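PDB 2QVW: Glp_546_48378_50642 from Giardia intestinalis, which cleaves double-stranded RNA in the RNA interference pathway, releasing small interfering duplexes of 21 to 23 base pairs that direct destruction of matching RNAs. Local coordinates for residues A[422-426]-A[571-575]; A[16-21]-A[258-264]; A[360-366]-A[648-652]. One frame throughout, in Å; residues are numbered along the deposited sequence.

Contact 1: residues A[422-426]-A[571-575]; sequences IYGCE and RSVQC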
loop_
_atom_site.group_PDB
_atom_site.type_symbol
_atom_site.label_atom_id
_atom_site.label_comp_id
_atom_site.label_asym_id
_atom_site.label_seq_id
_atom_site.Cartn_x
_atom_site.Cartn_y
_atom_site.Cartn_z
ATOM N N ILE A 422 4.045 11.538 4.584
ATOM C CA ILE A 422 3.657 12.907 4.251
ATOM C C ILE A 422 4.726 13.610 3.419
ATOM O O ILE A 422 4.410 14.357 2.492
ATOM C CB ILE A 422 3.341 13.730 5.539
ATOM C CG1 ILE A 422 2.745 15.084 5.151
ATOM C CG2 ILE A 422 4.596 13.896 6.389
ATOM C CD1 ILE A 422 2.205 15.848 6.315
ATOM N N TYR A 423 5.988 13.364 3.754
ATOM C CA TYR A 423 7.101 13.934 3.010
ATOM C C TYR A 423 6.970 13.495 1.546
ATOM O O TYR A 423 7.394 14.202 0.627
ATOM C CB TYR A 423 8.419 13.428 3.582
ATOM C CG TYR A 423 9.016 14.307 4.652
ATOM C CD1 TYR A 423 9.515 13.756 5.830
ATOM C CD2 TYR A 423 9.130 15.686 4.469
ATOM C CE1 TYR A 423 10.114 14.553 6.798
ATOM C CE2 TYR A 423 9.729 16.490 5.428
ATOM C CZ TYR A 423 10.220 15.914 6.592
ATOM O OH TYR A 423 10.840 16.688 7.544
ATOM N N GLY A 424 6.374 12.322 1.345
ATOM C CA GLY A 424 6.177 11.808 0.011
ATOM C C GLY A 424 4.995 12.453 -0.684
ATOM O O GLY A 424 5.117 12.925 -1.814
ATOM N N CYS A 425 3.840 12.472 -0.023
ATOM C CA CYS A 425 2.638 13.077 -0.603
ATOM C C CYS A 425 2.952 14.506 -1.012
ATOM O O CYS A 425 2.602 14.946 -2.106
ATOM C CB CYS A 425 1.507 13.103 0.417
ATOM S SG CYS A 425 1.368 11.617 1.383
ATOM N N GLU A 426 3.622 15.220 -0.111
ATOM C CA GLU A 426 3.999 16.612 -0.327
ATOM C C GLU A 426 4.805 16.765 -1.609
ATOM O O GLU A 426 4.557 17.678 -2.404
ATOM C CB GLU A 426 4.809 17.124 0.860
ATOM C CG GLU A 426 4.051 17.085 2.174
ATOM C CD GLU A 426 4.891 17.549 3.356
ATOM O OE1 GLU A 426 5.893 16.879 3.686
ATOM O OE2 GLU A 426 4.545 18.587 3.953
ATOM N N ARG A 571 8.951 17.256 13.047
ATOM C CA ARG A 571 8.920 15.879 12.597
ATOM C C ARG A 571 10.232 15.192 12.936
ATOM O O ARG A 571 11.305 15.777 12.775
ATOM C CB ARG A 571 8.657 15.827 11.090
ATOM C CG ARG A 571 7.302 16.393 10.705
ATOM C CD ARG A 571 7.063 16.322 9.216
ATOM N NE ARG A 571 5.804 16.956 8.849
ATOM C CZ ARG A 571 5.385 17.108 7.599
ATOM N NH1 ARG A 571 6.125 16.670 6.593
ATOM N NH2 ARG A 571 4.223 17.701 7.357
ATOM N N SER A 572 10.136 13.953 13.412
ATOM C CA SER A 572 11.308 13.176 13.795
ATOM C C SER A 572 12.354 13.063 12.694
ATOM O O SER A 572 13.541 12.981 12.983
ATOM C CB SER A 572 10.888 11.780 14.253
ATOM O OG SER A 572 10.144 11.113 13.253
ATOM N N VAL A 573 11.927 13.052 11.438
ATOM C CA VAL A 573 12.878 12.957 10.335
ATOM C C VAL A 573 12.930 14.308 9.649
ATOM O O VAL A 573 11.892 14.865 9.288
ATOM C CB VAL A 573 12.448 11.910 9.285
ATOM C CG1 VAL A 573 13.618 11.593 8.373
ATOM C CG2 VAL A 573 11.916 10.660 9.968
ATOM N N GLN A 574 14.132 14.837 9.459
ATOM C CA GLN A 574 14.275 16.139 8.813
ATOM C C GLN A 574 14.797 16.052 7.385
ATOM O O GLN A 574 15.480 15.103 7.016
ATOM C CB GLN A 574 15.195 17.045 9.634
ATOM C CG GLN A 574 14.599 17.531 10.939
ATOM C CD GLN A 574 13.226 18.127 10.751
ATOM O OE1 GLN A 574 12.236 17.405 10.711
ATOM N NE2 GLN A 574 13.158 19.449 10.621
ATOM N N CYS A 575 14.476 17.070 6.598
ATOM C CA CYS A 575 14.880 17.143 5.207
ATOM C C CYS A 575 15.510 18.511 4.918
ATOM O O CYS A 575 14.940 19.332 4.203
ATOM C CB CYS A 575 13.657 16.921 4.324
ATOM S SG CYS A 575 13.997 16.883 2.578
#
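Two polar links tie the loop 571-575 to the first turns of helix 421-433: the salt bridge from Arg571 to Glu426 and the hydrogen bond from the hydroxyl of Tyr423 to the carbonyl of Val573. They make this a worked case of a helix-to-loop contact on the surface of the RNase III part of Dicer, where side chains reach out from each partner and pass one another. Arg571 NH1 donates to Glu426 OE1 over 2.9 Å, with an N-H...O angle of 158°. The acceptor lies nearly in the guanidinium plane, whereas the donor meets OE1 from above the carboxylate plane. Arg571 is stretched from CG to NE, which carries its charged head across to the helix. Its NE makes a second salt bridge, to Glu737 at the start of helix 737-748, so that one arginine serves two acids, which probably limits the rotation of its guanidinium.

Tyr423 runs past this arm in the opposite direction. Its OH donates to Val573 O over 2.7 Å, in the carbonyl plane and on a lone pair. Arg571 NH1 sits over one face of the tyrosine ring, displaced toward the rim, and the guanidinium stands at 72° to the ring. With Arg571 CZ 5.1 Å from the centroid of the Tyr423 ring, any cation-pi attraction is weak. Around these polar links the packing is light: Tyr423 CE1 approaches Val573 CB at 4.3 Å. Ile422, which also rests on Phe416 and Ile348 of neighbouring helices, lays its CG2 over a guanidinium face. Beside the tyrosine, Cys575 CB comes within 4.1 Å of Tyr423 CE2.

Contact 2: residues A[16-21]-A[258-264]; sequences RGPSHW and LIRVQAL
Arg16, Arg260 and Trp21 bury more surface here than any other residues, and each meets its partners differently. Arg260 reaches from the short helix to the strand, its chain bent at chi2, and delivers NH1 to two targets at once. In the first, Arg260 NH1 donates to His20 O over 2.9 Å, the donor tilted 27° from the carbonyl plane. The other is the indole of Trp21: Arg260 NH1 lies 3.4 Å above the ring plane and over its centre, in a cation-pi contact that has Arg260 CZ 4.8 Å from the centroid of the six-membered ring of Trp21. The guanidinium is turned 78° to the indole, so it meets the ring edge-on and does not stack flat against it.

The strand carrying Trp21, 18-25, belongs to the antiparallel sheet of the N-terminal platform domain, between strands 6-13 and 112-117. Helix 260-264, in the PAZ part of the chain, lies across it; the axes of strand 18-21 and helix 260-264 cross at 71°, 8.6 Å apart. At the crossing Ala263 sets its CB against Ser19, while Leu264 CB touches Trp21 CH2 at 4.0 Å and its side chain continues into Leu73, Leu76 and Leu77 of helix 60-77.

Arg16, in the loop before the strand, works with its hydrocarbon part as much as its charge. Arg16 CD meets Ile259 CD1 at 3.8 Å as the two chains slide past each other, and its NE lies beside Leu258 CD2, the leucine crossing at about a right angle. The polar tip is anchored by NH2 on His226 O, and nearby Gln262, its chain extended, gives its NE2 to Lys224 O.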
loop_
_atom_site.group_PDB
_atom_site.type_symbol
_atom_site.label_atom_id
_atom_site.label_comp_id
_atom_site.label_asym_id
_atom_site.label_seq_id
_atom_site.Cartn_x
_atom_site.Cartn_y
_atom_site.Cartn_z
ATOM N N ARG A 16 -9.574 -29.388 4.382
ATOM C CA ARG A 16 -8.981 -30.350 5.309
ATOM C C ARG A 16 -8.073 -29.741 6.357
ATOM O O ARG A 16 -8.193 -30.063 7.534
ATOM C CB ARG A 16 -8.226 -31.433 4.540
ATOM C CG ARG A 16 -7.763 -31.016 3.154
ATOM C CD ARG A 16 -7.159 -32.203 2.421
ATOM N NE ARG A 16 -8.071 -33.352 2.370
ATOM C CZ ARG A 16 -9.116 -33.455 1.552
ATOM N NH1 ARG A 16 -9.400 -32.478 0.702
ATOM N NH2 ARG A 16 -9.876 -34.541 1.578
ATOM N N GLY A 17 -7.162 -28.868 5.949
ATOM C CA GLY A 17 -6.287 -28.266 6.932
ATOM C C GLY A 17 -5.117 -27.492 6.369
ATOM O O GLY A 17 -5.014 -27.291 5.154
ATOM N N PRO A 18 -4.214 -27.033 7.254
ATOM C CA PRO A 18 -3.005 -26.261 6.949
ATOM C C PRO A 18 -1.737 -27.092 6.665
ATOM O O PRO A 18 -1.456 -28.081 7.347
ATOM C CB PRO A 18 -2.847 -25.407 8.193
ATOM C CG PRO A 18 -3.242 -26.377 9.278
ATOM C CD PRO A 18 -4.494 -27.002 8.705
ATOM N N SER A 19 -0.978 -26.667 5.656
ATOM C CA SER A 19 0.262 -27.325 5.260
ATOM C C SER A 19 1.343 -26.255 5.250
ATOM O O SER A 19 1.286 -25.316 4.459
ATOM C CB SER A 19 0.113 -27.923 3.871
ATOM O OG SER A 19 1.299 -28.575 3.479
ATOM N N HIS A 20 2.336 -26.403 6.120
ATOM C CA HIS A 20 3.411 -25.417 6.248
ATOM C C HIS A 20 4.695 -25.746 5.489
ATOM O O HIS A 20 5.085 -26.909 5.382
ATOM C CB HIS A 20 3.718 -25.219 7.736
ATOM C CG HIS A 20 2.493 -25.008 8.569
ATOM N ND1 HIS A 20 1.776 -23.831 8.557
ATOM C CD2 HIS A 20 1.818 -25.847 9.386
ATOM C CE1 HIS A 20 0.711 -23.955 9.329
ATOM N NE2 HIS A 20 0.714 -25.170 9.844
ATOM N N TRP A 21 5.345 -24.707 4.966
ATOM C CA TRP A 21 6.586 -24.868 4.214
ATOM C C TRP A 21 7.520 -23.703 4.450
ATOM O O TRP A 21 7.076 -22.605 4.764
ATOM C CB TRP A 21 6.311 -24.933 2.718
ATOM C CG TRP A 21 5.283 -25.920 2.327
ATOM C CD1 TRP A 21 3.928 -25.798 2.475
ATOM C CD2 TRP A 21 5.509 -27.194 1.702
ATOM N NE1 TRP A 21 3.294 -26.922 1.975
ATOM C CE2 TRP A 21 4.240 -27.791 1.496
ATOM C CE3 TRP A 21 6.658 -27.889 1.295
ATOM C CZ2 TRP A 21 4.091 -29.047 0.901
ATOM C CZ3 TRP A 21 6.509 -29.141 0.703
ATOM C CH2 TRP A 21 5.233 -29.705 0.514
ATOM N N LEU A 258 -1.859 -36.981 2.433
ATOM C CA LEU A 258 -2.717 -36.095 1.639
ATOM C C LEU A 258 -2.421 -34.614 1.868
ATOM O O LEU A 258 -1.912 -33.940 0.973
ATOM C CB LEU A 258 -4.198 -36.390 1.919
ATOM C CG LEU A 258 -5.209 -35.894 0.877
ATOM C CD1 LEU A 258 -4.909 -36.495 -0.494
ATOM C CD2 LEU A 258 -6.608 -36.280 1.320
ATOM N N ILE A 259 -2.737 -34.106 3.053
ATOM C CA ILE A 259 -2.462 -32.713 3.352
ATOM C C ILE A 259 -1.163 -32.362 2.636
ATOM O O ILE A 259 -1.155 -31.557 1.699
ATOM C CB ILE A 259 -2.322 -32.504 4.875
ATOM C CG1 ILE A 259 -3.716 -32.414 5.512
ATOM C CG2 ILE A 259 -1.506 -31.249 5.165
ATOM C CD1 ILE A 259 -4.701 -33.483 5.046
ATOM N N ARG A 260 -0.075 -32.999 3.056
ATOM C CA ARG A 260 1.220 -32.776 2.431
ATOM C C ARG A 260 1.082 -32.804 0.922
ATOM O O ARG A 260 1.162 -31.767 0.273
ATOM C CB ARG A 260 2.227 -33.845 2.864
ATOM C CG ARG A 260 2.962 -33.483 4.127
ATOM C CD ARG A 260 3.685 -32.156 3.954
ATOM N NE ARG A 260 3.965 -31.545 5.248
ATOM C CZ ARG A 260 4.474 -30.330 5.409
ATOM N NH1 ARG A 260 4.771 -29.574 4.365
ATOM N NH2 ARG A 260 4.682 -29.870 6.623
ATOM N N VAL A 261 0.860 -33.990 0.370
ATOM C CA VAL A 261 0.738 -34.136 -1.068
ATOM C C VAL A 261 -0.034 -32.978 -1.690
ATOM O O VAL A 261 0.562 -31.957 -2.023
ATOM C CB VAL A 261 0.067 -35.461 -1.433
ATOM C CG1 VAL A 261 0.178 -35.700 -2.916
ATOM C CG2 VAL A 261 0.723 -36.594 -0.679
ATOM N N GLN A 262 -1.348 -33.120 -1.843
ATOM C CA GLN A 262 -2.168 -32.062 -2.442
ATOM C C GLN A 262 -1.711 -30.626 -2.157
ATOM O O GLN A 262 -1.716 -29.783 -3.046
ATOM C CB GLN A 262 -3.621 -32.212 -2.007
ATOM C CG GLN A 262 -4.508 -31.062 -2.450
ATOM C CD GLN A 262 -5.948 -31.247 -2.030
ATOM O OE1 GLN A 262 -6.237 -31.507 -0.862
ATOM N NE2 GLN A 262 -6.863 -31.105 -2.979
ATOM N N ALA A 263 -1.329 -30.341 -0.920
ATOM C CA ALA A 263 -0.880 -28.996 -0.599
ATOM C C ALA A 263 0.237 -28.600 -1.559
ATOM O O ALA A 263 0.317 -27.458 -2.001
ATOM C CB ALA A 263 -0.384 -28.936 0.828
ATOM N N LEU A 264 1.080 -29.574 -1.879
ATOM C CA LEU A 264 2.222 -29.408 -2.767
ATOM C C LEU A 264 1.798 -29.132 -4.193
ATOM O O LEU A 264 2.601 -28.731 -5.022
ATOM C CB LEU A 264 3.094 -30.672 -2.699
ATOM C CG LEU A 264 3.737 -31.239 -3.962
ATOM C CD1 LEU A 264 5.120 -30.663 -4.140
ATOM C CD2 LEU A 264 3.804 -32.752 -3.842
#

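Contact 3: residues A[360-366]-A[648-652]; sequences ASVGTLV and QKLEL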
loop_
_atom_site.group_PDB
_atom_site.type_symbol
_atom_site.label_atom_id
_atom_site.label_comp_id
_atom_site.label_asym_id
_atom_site.label_seq_id
_atom_site.Cartn_x
_atom_site.Cartn_y
_atom_site.Cartn_z
ATOM N N ALA A 360 -5.314 36.226 1.824
ATOM C CA ALA A 360 -6.595 35.753 1.316
ATOM C C ALA A 360 -7.580 35.442 2.441
ATOM O O ALA A 360 -7.179 35.213 3.589
ATOM C CB ALA A 360 -6.383 34.523 0.453
ATOM N N SER A 361 -8.870 35.442 2.109
ATOM C CA SER A 361 -9.911 35.154 3.088
ATOM C C SER A 361 -10.278 33.673 3.042
ATOM O O SER A 361 -10.094 33.011 2.023
ATOM C CB SER A 361 -11.166 35.981 2.790
ATOM O OG SER A 361 -11.847 35.493 1.638
ATOM N N VAL A 362 -10.801 33.159 4.148
ATOM C CA VAL A 362 -11.221 31.764 4.227
ATOM C C VAL A 362 -12.079 31.453 3.020
ATOM O O VAL A 362 -11.848 30.482 2.317
ATOM C CB VAL A 362 -12.074 31.498 5.480
ATOM C CG1 VAL A 362 -12.561 30.073 5.471
ATOM C CG2 VAL A 362 -11.267 31.780 6.738
ATOM N N GLY A 363 -13.078 32.292 2.791
ATOM C CA GLY A 363 -13.963 32.090 1.670
ATOM C C GLY A 363 -13.178 31.787 0.420
ATOM O O GLY A 363 -13.384 30.753 -0.194
ATOM N N THR A 364 -12.268 32.681 0.049
ATOM C CA THR A 364 -11.469 32.497 -1.157
ATOM C C THR A 364 -10.454 31.381 -0.978
ATOM O O THR A 364 -10.019 30.769 -1.948
ATOM C CB THR A 364 -10.746 33.799 -1.548
ATOM O OG1 THR A 364 -10.096 34.338 -0.398
ATOM C CG2 THR A 364 -11.736 34.830 -2.073
ATOM N N LEU A 365 -10.078 31.110 0.269
ATOM C CA LEU A 365 -9.120 30.047 0.555
ATOM C C LEU A 365 -9.799 28.708 0.376
ATOM O O LEU A 365 -9.138 27.700 0.160
ATOM C CB LEU A 365 -8.577 30.160 1.985
ATOM C CG LEU A 365 -7.501 31.218 2.250
ATOM C CD1 LEU A 365 -7.093 31.203 3.703
ATOM C CD2 LEU A 365 -6.310 30.942 1.382
ATOM N N VAL A 366 -11.123 28.695 0.472
ATOM C CA VAL A 366 -11.867 27.456 0.304
ATOM C C VAL A 366 -12.165 27.254 -1.172
ATOM O O VAL A 366 -12.216 26.129 -1.655
ATOM C CB VAL A 366 -13.190 27.473 1.093
ATOM C CG1 VAL A 366 -13.937 26.171 0.877
ATOM C CG2 VAL A 366 -12.908 27.670 2.570
ATOM N N GLN A 648 -10.204 32.948 12.921
ATOM C CA GLN A 648 -10.759 32.559 11.625
ATOM C C GLN A 648 -9.996 31.493 10.845
ATOM O O GLN A 648 -10.548 30.443 10.508
ATOM C CB GLN A 648 -10.921 33.799 10.739
ATOM C CG GLN A 648 -11.998 34.752 11.210
ATOM C CD GLN A 648 -13.328 34.045 11.411
ATOM O OE1 GLN A 648 -13.518 33.298 12.384
ATOM N NE2 GLN A 648 -14.259 34.269 10.483
ATOM N N LYS A 649 -8.732 31.767 10.546
ATOM C CA LYS A 649 -7.939 30.831 9.768
ATOM C C LYS A 649 -7.482 29.608 10.561
ATOM O O LYS A 649 -7.387 28.500 10.017
ATOM C CB LYS A 649 -6.744 31.565 9.156
ATOM C CG LYS A 649 -7.140 32.659 8.163
ATOM C CD LYS A 649 -5.924 33.345 7.582
ATOM C CE LYS A 649 -6.316 34.412 6.586
ATOM N NZ LYS A 649 -5.135 35.157 6.081
ATOM N N LEU A 650 -7.197 29.803 11.843
ATOM C CA LEU A 650 -6.778 28.697 12.684
ATOM C C LEU A 650 -7.825 27.602 12.561
ATOM O O LEU A 650 -7.507 26.431 12.345
ATOM C CB LEU A 650 -6.682 29.140 14.138
ATOM C CG LEU A 650 -5.437 29.911 14.567
ATOM C CD1 LEU A 650 -5.678 30.516 15.921
ATOM C CD2 LEU A 650 -4.233 28.989 14.610
ATOM N N GLU A 651 -9.084 27.993 12.699
ATOM C CA GLU A 651 -10.190 27.050 12.609
ATOM C C GLU A 651 -10.121 26.297 11.288
ATOM O O GLU A 651 -10.216 25.061 11.251
ATOM C CB GLU A 651 -11.510 27.801 12.681
ATOM C CG GLU A 651 -12.710 26.902 12.745
ATOM C CD GLU A 651 -13.904 27.492 12.038
ATOM O OE1 GLU A 651 -13.974 28.734 11.915
ATOM O OE2 GLU A 651 -14.777 26.705 11.609
ATOM N N LEU A 652 -9.962 27.058 10.205
ATOM C CA LEU A 652 -9.878 26.489 8.870
ATOM C C LEU A 652 -8.864 25.373 8.850
ATOM O O LEU A 652 -9.123 24.284 8.343
ATOM C CB LEU A 652 -9.455 27.546 7.866
ATOM C CG LEU A 652 -9.262 27.005 6.453
ATOM C CD1 LEU A 652 -10.583 26.534 5.901
ATOM C CD2 LEU A 652 -8.689 28.087 5.571
#
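Helix 362-366 and helix 648-652 run in roughly the same direction, 28° apart with axes 11.0 Å from each other, and their backbones come nearest at Val362 and Lys649. Each helix belongs to a different RNase III domain, so the contact is a small part of the intramolecular pseudo-dimer by which one Dicer chain pairs its two RNase III domains. Since the axes stand well apart, side chains do the bridging.

Leu652 is the central piece. Its CG stands opposite the backbone N (chi1 176°), which carries CG toward the other helix, where both methyls find partners. Leu652 CD1 meets Val362 CG1 at 4.1 Å, the two side chains sliding past one another, and also reaches Val366 CG2. Leu652 CD2 rests on Leu365 CD1 at 4.0 Å. Leu652 also touches Thr350 and Leu354 of helix 330-356. Ser361 occupies the N-cap of the first helix, and its carbonyl oxygen takes the hydroxyl of Thr364 at OG1 as well as the backbone N of Leu365, a double grip on the opening turn.

Metal sites flank the contact. Glu651, next to Leu652 but taking no part in the packing, binds manganese together with Asp722 and Glu725, while Ala360 directly follows Pro358 and Asp359 of another manganese site. The helix that presents a metal ligand on one side thus presents its neighbour to the partner domain. At the margin Lys649, extended beyond CG, gives its NZ to Tyr547 O; Lys649 NZ also makes a weak hydrogen bond to Ala360 O, 3.2 Å away.

The three contacts illustrate how chemistry shifts with place in one long chain. Contact 1 is a surface contact, dominated by a salt bridge and a hydroxyl-to-carbonyl hydrogen bond; contacts 2 and 3 are partly buried. Contact 2 sets a helix across a sheet and satisfies a backbone carbonyl with an arginine that also rides on an indole, whereas contact 3 joins two helices mainly through aliphatic side chains. Contact 2 lies across the chain's centre from the other two, its centre about 61 Å from that of contact 3. Contacts 1 and 3 share a side, and contact 1 is nested within the loop that contact 3 closes. Both touch helix 330-356, yet only contact 3 holds a manganese ligand.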